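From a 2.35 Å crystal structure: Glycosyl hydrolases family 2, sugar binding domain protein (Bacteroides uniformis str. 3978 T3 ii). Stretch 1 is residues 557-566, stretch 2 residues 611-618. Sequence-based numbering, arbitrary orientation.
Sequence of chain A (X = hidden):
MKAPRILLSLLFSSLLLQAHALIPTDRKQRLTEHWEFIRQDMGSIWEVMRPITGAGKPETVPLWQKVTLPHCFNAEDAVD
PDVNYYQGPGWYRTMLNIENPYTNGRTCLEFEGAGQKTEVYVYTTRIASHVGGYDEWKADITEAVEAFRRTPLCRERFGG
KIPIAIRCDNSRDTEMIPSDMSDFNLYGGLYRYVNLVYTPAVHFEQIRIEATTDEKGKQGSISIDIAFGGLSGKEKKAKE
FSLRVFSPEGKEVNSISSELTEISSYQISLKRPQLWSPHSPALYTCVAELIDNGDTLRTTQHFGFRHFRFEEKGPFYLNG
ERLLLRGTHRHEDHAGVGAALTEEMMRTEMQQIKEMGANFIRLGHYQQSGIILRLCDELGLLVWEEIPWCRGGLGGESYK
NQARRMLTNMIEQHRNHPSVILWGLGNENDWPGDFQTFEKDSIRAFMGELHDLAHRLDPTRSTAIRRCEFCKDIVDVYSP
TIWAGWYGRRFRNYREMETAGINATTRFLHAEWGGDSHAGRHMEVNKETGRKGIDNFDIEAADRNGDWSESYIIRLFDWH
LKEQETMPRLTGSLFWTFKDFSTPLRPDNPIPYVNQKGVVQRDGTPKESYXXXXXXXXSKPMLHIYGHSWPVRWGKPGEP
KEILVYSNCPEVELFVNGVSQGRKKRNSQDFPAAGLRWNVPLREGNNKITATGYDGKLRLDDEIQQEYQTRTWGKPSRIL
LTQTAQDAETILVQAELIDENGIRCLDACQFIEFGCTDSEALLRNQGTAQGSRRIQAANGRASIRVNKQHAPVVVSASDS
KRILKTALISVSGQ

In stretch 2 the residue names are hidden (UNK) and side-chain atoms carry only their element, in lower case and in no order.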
# COMPACT_ATOMS: atom_id res chain seq x y z
N PHE A 557 -26.37 -30.24 0.60
CA PHE A 557 -25.45 -31.18 1.23
C PHE A 557 -26.18 -32.47 1.62
O PHE A 557 -25.68 -33.58 1.40
CB PHE A 557 -24.82 -30.56 2.48
CG PHE A 557 -23.86 -29.43 2.20
CD1 PHE A 557 -22.91 -29.53 1.20
CD2 PHE A 557 -23.89 -28.28 2.99
CE1 PHE A 557 -22.00 -28.48 0.97
CE2 PHE A 557 -23.00 -27.24 2.79
CZ PHE A 557 -22.05 -27.33 1.77
N ASP A 558 -27.37 -32.32 2.22
CA ASP A 558 -28.19 -33.45 2.64
C ASP A 558 -28.42 -34.41 1.48
O ASP A 558 -28.06 -35.59 1.54
CB ASP A 558 -29.52 -32.90 3.20
CG ASP A 558 -30.34 -33.95 3.94
OD1 ASP A 558 -31.33 -33.54 4.56
OD2 ASP A 558 -30.01 -35.15 3.91
N TRP A 559 -28.97 -33.89 0.38
CA TRP A 559 -29.20 -34.70 -0.81
C TRP A 559 -27.94 -35.45 -1.25
O TRP A 559 -27.94 -36.69 -1.34
CB TRP A 559 -29.72 -33.83 -1.95
CG TRP A 559 -30.18 -34.69 -3.05
CD1 TRP A 559 -29.41 -35.25 -4.05
CD2 TRP A 559 -31.51 -35.19 -3.25
NE1 TRP A 559 -30.19 -36.03 -4.86
CE2 TRP A 559 -31.49 -36.02 -4.40
CE3 TRP A 559 -32.73 -35.01 -2.57
CZ2 TRP A 559 -32.64 -36.66 -4.89
CZ3 TRP A 559 -33.88 -35.65 -3.07
CH2 TRP A 559 -33.82 -36.47 -4.21
N HIS A 560 -26.86 -34.71 -1.54
CA HIS A 560 -25.63 -35.36 -1.98
C HIS A 560 -25.24 -36.50 -1.05
O HIS A 560 -24.91 -37.60 -1.50
CB HIS A 560 -24.48 -34.36 -2.06
CG HIS A 560 -24.45 -33.54 -3.31
ND1 HIS A 560 -25.29 -32.47 -3.52
CD2 HIS A 560 -23.65 -33.61 -4.40
CE1 HIS A 560 -25.02 -31.92 -4.70
NE2 HIS A 560 -24.04 -32.60 -5.25
N LEU A 561 -25.29 -36.24 0.27
CA LEU A 561 -24.82 -37.24 1.23
C LEU A 561 -25.71 -38.47 1.24
O LEU A 561 -25.22 -39.61 1.37
CB LEU A 561 -24.74 -36.62 2.63
CG LEU A 561 -23.61 -35.60 2.82
CD1 LEU A 561 -23.74 -34.89 4.15
CD2 LEU A 561 -22.26 -36.28 2.72
N LYS A 562 -27.02 -38.29 1.11
CA LYS A 562 -27.88 -39.46 1.13
C LYS A 562 -27.77 -40.22 -0.19
O LYS A 562 -27.93 -41.44 -0.21
CB LYS A 562 -29.32 -39.10 1.46
CG LYS A 562 -30.07 -38.30 0.44
CD LYS A 562 -31.04 -39.17 -0.36
CE LYS A 562 -31.97 -38.29 -1.18
NZ LYS A 562 -32.88 -39.08 -2.06
N GLU A 563 -27.44 -39.53 -1.29
CA GLU A 563 -27.22 -40.24 -2.55
C GLU A 563 -25.97 -41.09 -2.48
O GLU A 563 -25.95 -42.21 -3.01
CB GLU A 563 -27.15 -39.25 -3.71
CG GLU A 563 -28.46 -38.51 -3.95
CD GLU A 563 -29.62 -39.43 -4.33
OE1 GLU A 563 -30.02 -39.42 -5.51
OE2 GLU A 563 -30.13 -40.15 -3.44
N GLN A 564 -24.92 -40.61 -1.81
CA GLN A 564 -23.68 -41.36 -1.79
C GLN A 564 -23.82 -42.73 -1.14
O GLN A 564 -22.99 -43.61 -1.39
CB GLN A 564 -22.58 -40.55 -1.12
CG GLN A 564 -22.28 -39.29 -1.93
CD GLN A 564 -21.04 -38.54 -1.52
OE1 GLN A 564 -20.32 -38.93 -0.61
NE2 GLN A 564 -20.79 -37.44 -2.21
N GLU A 565 -24.85 -42.94 -0.32
CA GLU A 565 -25.05 -44.23 0.32
C GLU A 565 -25.53 -45.29 -0.67
O GLU A 565 -25.45 -46.48 -0.37
CB GLU A 565 -26.05 -44.11 1.46
CG GLU A 565 -25.57 -43.30 2.65
CD GLU A 565 -26.61 -43.22 3.76
OE1 GLU A 565 -27.64 -43.96 3.70
OE2 GLU A 565 -26.39 -42.43 4.70
N THR A 566 -26.02 -44.88 -1.84
CA THR A 566 -26.56 -45.78 -2.85
C THR A 566 -25.69 -45.83 -4.10
O THR A 566 -26.18 -46.12 -5.19
CB THR A 566 -27.99 -45.36 -3.22
OG1 THR A 566 -27.97 -44.38 -4.28
CG2 THR A 566 -28.68 -44.76 -2.03
N UNK A 611 -23.11 -29.50 10.73
CA UNK A 611 -23.80 -30.58 11.43
C UNK A 611 -24.51 -31.51 10.46
O UNK A 611 -24.72 -32.69 10.78
c UNK A 611 -22.63 -27.39 15.09
c UNK A 611 -24.12 -27.67 13.22
c UNK A 611 -23.28 -29.57 14.40
c UNK A 611 -23.41 -26.82 14.09
o UNK A 611 -21.91 -26.64 15.96
c UNK A 611 -22.58 -28.75 15.24
c UNK A 611 -24.07 -29.05 13.39
c UNK A 611 -24.79 -29.99 12.44
N UNK A 612 -24.91 -31.01 9.29
CA UNK A 612 -25.42 -31.90 8.27
C UNK A 612 -24.38 -32.95 7.93
O UNK A 612 -24.66 -34.16 7.96
c UNK A 612 -26.97 -30.15 7.39
c UNK A 612 -25.85 -31.11 7.02
c UNK A 612 -26.27 -32.07 5.94
N UNK A 613 -23.14 -32.52 7.66
CA UNK A 613 -22.06 -33.47 7.41
C UNK A 613 -21.81 -34.35 8.63
O UNK A 613 -21.61 -35.56 8.49
c UNK A 613 -21.02 -31.04 5.17
c UNK A 613 -20.43 -33.27 4.55
c UNK A 613 -20.73 -32.35 5.55
c UNK A 613 -21.00 -30.67 3.83
c UNK A 613 -20.77 -32.76 7.00
c UNK A 613 -20.42 -32.91 3.23
c UNK A 613 -20.70 -31.60 2.86
N UNK A 614 -21.79 -33.75 9.82
CA UNK A 614 -21.44 -34.51 11.01
C UNK A 614 -22.47 -35.60 11.26
O UNK A 614 -22.11 -36.74 11.57
c UNK A 614 -20.48 -33.23 14.59
n UNK A 614 -19.24 -33.14 15.07
o UNK A 614 -21.41 -32.53 15.00
c UNK A 614 -20.70 -34.24 13.46
c UNK A 614 -21.33 -33.59 12.22
N UNK A 615 -23.75 -35.28 11.06
CA UNK A 615 -24.80 -36.25 11.30
C UNK A 615 -24.70 -37.45 10.36
O UNK A 615 -25.18 -38.53 10.71
o UNK A 615 -26.41 -35.24 9.82
c UNK A 615 -26.16 -35.58 11.16
N UNK A 616 -24.08 -37.28 9.19
CA UNK A 616 -23.93 -38.37 8.23
C UNK A 616 -22.61 -39.11 8.38
O UNK A 616 -22.53 -40.30 8.07
c UNK A 616 -26.14 -36.59 6.23
c UNK A 616 -27.90 -37.62 4.96
c UNK A 616 -25.39 -37.76 6.18
c UNK A 616 -27.40 -36.52 5.64
c UNK A 616 -25.91 -38.84 5.48
o UNK A 616 -29.14 -37.58 4.34
c UNK A 616 -27.16 -38.78 4.89
c UNK A 616 -24.01 -37.83 6.80
N UNK A 617 -21.57 -38.44 8.86
CA UNK A 617 -20.22 -38.99 8.78
C UNK A 617 -19.63 -39.37 10.11
O UNK A 617 -18.79 -40.27 10.17
c UNK A 617 -17.68 -36.09 5.92
c UNK A 617 -17.71 -35.64 3.52
c UNK A 617 -17.18 -35.40 4.80
c UNK A 617 -18.73 -36.54 3.32
c UNK A 617 -19.47 -37.85 6.62
c UNK A 617 -18.73 -37.00 5.74
c UNK A 617 -19.23 -37.22 4.43
c UNK A 617 -20.37 -38.53 5.84
c UNK A 617 -19.28 -37.99 8.10
n UNK A 617 -20.23 -38.15 4.52
N UNK A 618 -20.00 -38.68 11.17
CA UNK A 618 -19.39 -38.90 12.47
C UNK A 618 -19.97 -40.16 13.12
O UNK A 618 -21.18 -40.41 13.03
c UNK A 618 -19.63 -37.71 13.39
o UNK A 618 -18.93 -37.89 14.60
O HOH W 1 -20.77 -39.94 2.14

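Position 611 carries eight side-chain atoms: one carbon, then a six-carbon ring bearing one oxygen. It touches nothing on stretch 1. A hydroxylated six-membered ring identifies Tyr 611.

Position 612 has three side-chain carbons, one carrying the other two. They touch Phe 557, Asp 558 and Leu 561. The branch at the first carbon and the absence of any heteroatom make it Val 612. Its CA-to-CB bond points toward stretch 1, where Val 612 CG1 lies 4.0 Å from Phe 557 CB and 3.9 Å from Asp 558 N.

Position 613 has seven carbons: one, then a plain ring of six. The ring touches Phe 557 and Leu 561. With no oxygen on the ring, it is Phe 613. Its CA-to-CB bond points sideways, but the ring comes nearer. Phe 613 CE2 sits over one face of the Phe 557 ring, 3.4 Å from Phe 557 CD1. The two ring planes meet at 55°, an oblique pairing. Phe 613 CD1 is 3.7 Å from Leu 561 CD1.

Position 614 has three carbons in a chain, the third carrying one oxygen and one nitrogen. It touches nothing on stretch 1. Oxygen and nitrogen on the same terminal carbon indicate an amide, and the chain length gives Gln 614. Its CA-to-CB bond points away from stretch 1.

Position 615 has one carbon and one oxygen and makes no contact with stretch 1. It is Ser 615. Its OG donates a hydrogen bond to Val 612 O at 2.8 Å, within its own helix.

Position 616 again has one carbon and a six-carbon ring with one oxygen. That oxygen reaches the carboxylate of Asp 558. This is Tyr 616, whose OH donates to Asp 558 OD2 at 2.6 Å. Leu 561 CB lies over the ring face, 3.7 Å from its centroid.

Position 617 has ten side-chain atoms: one carbon, then fused five- and six-membered rings holding eight carbons and one nitrogen. The rings touch Leu 561. The indole is Trp 617. Its NE1 lies 3.3 Å from Leu 561 CD2. A water accepts from Trp 617 NE1 and donates to Gln 564 OE1, both at 3.0 Å, bridging the two stretches.

Position 618 has one carbon and one oxygen, with no contact to stretch 1. It is Ser 618, the first residue to leave helical geometry.

The two helices run nearly parallel, crossing at -17° with their axes 9.9 Å apart at closest approach. Leu 561 is the knob, set among Val 612, Phe 613, Tyr 616 and Trp 617. Phe 613 also meets Phe 557, so the apolar packing continues from Leu 561 to Phe 557. The Tyr 616 to Asp 558 bond is the one direct hydrogen bond between the stretches, joining a polar tie to the apolar packing.

Stretch 2 611-618: YVFQSYWS
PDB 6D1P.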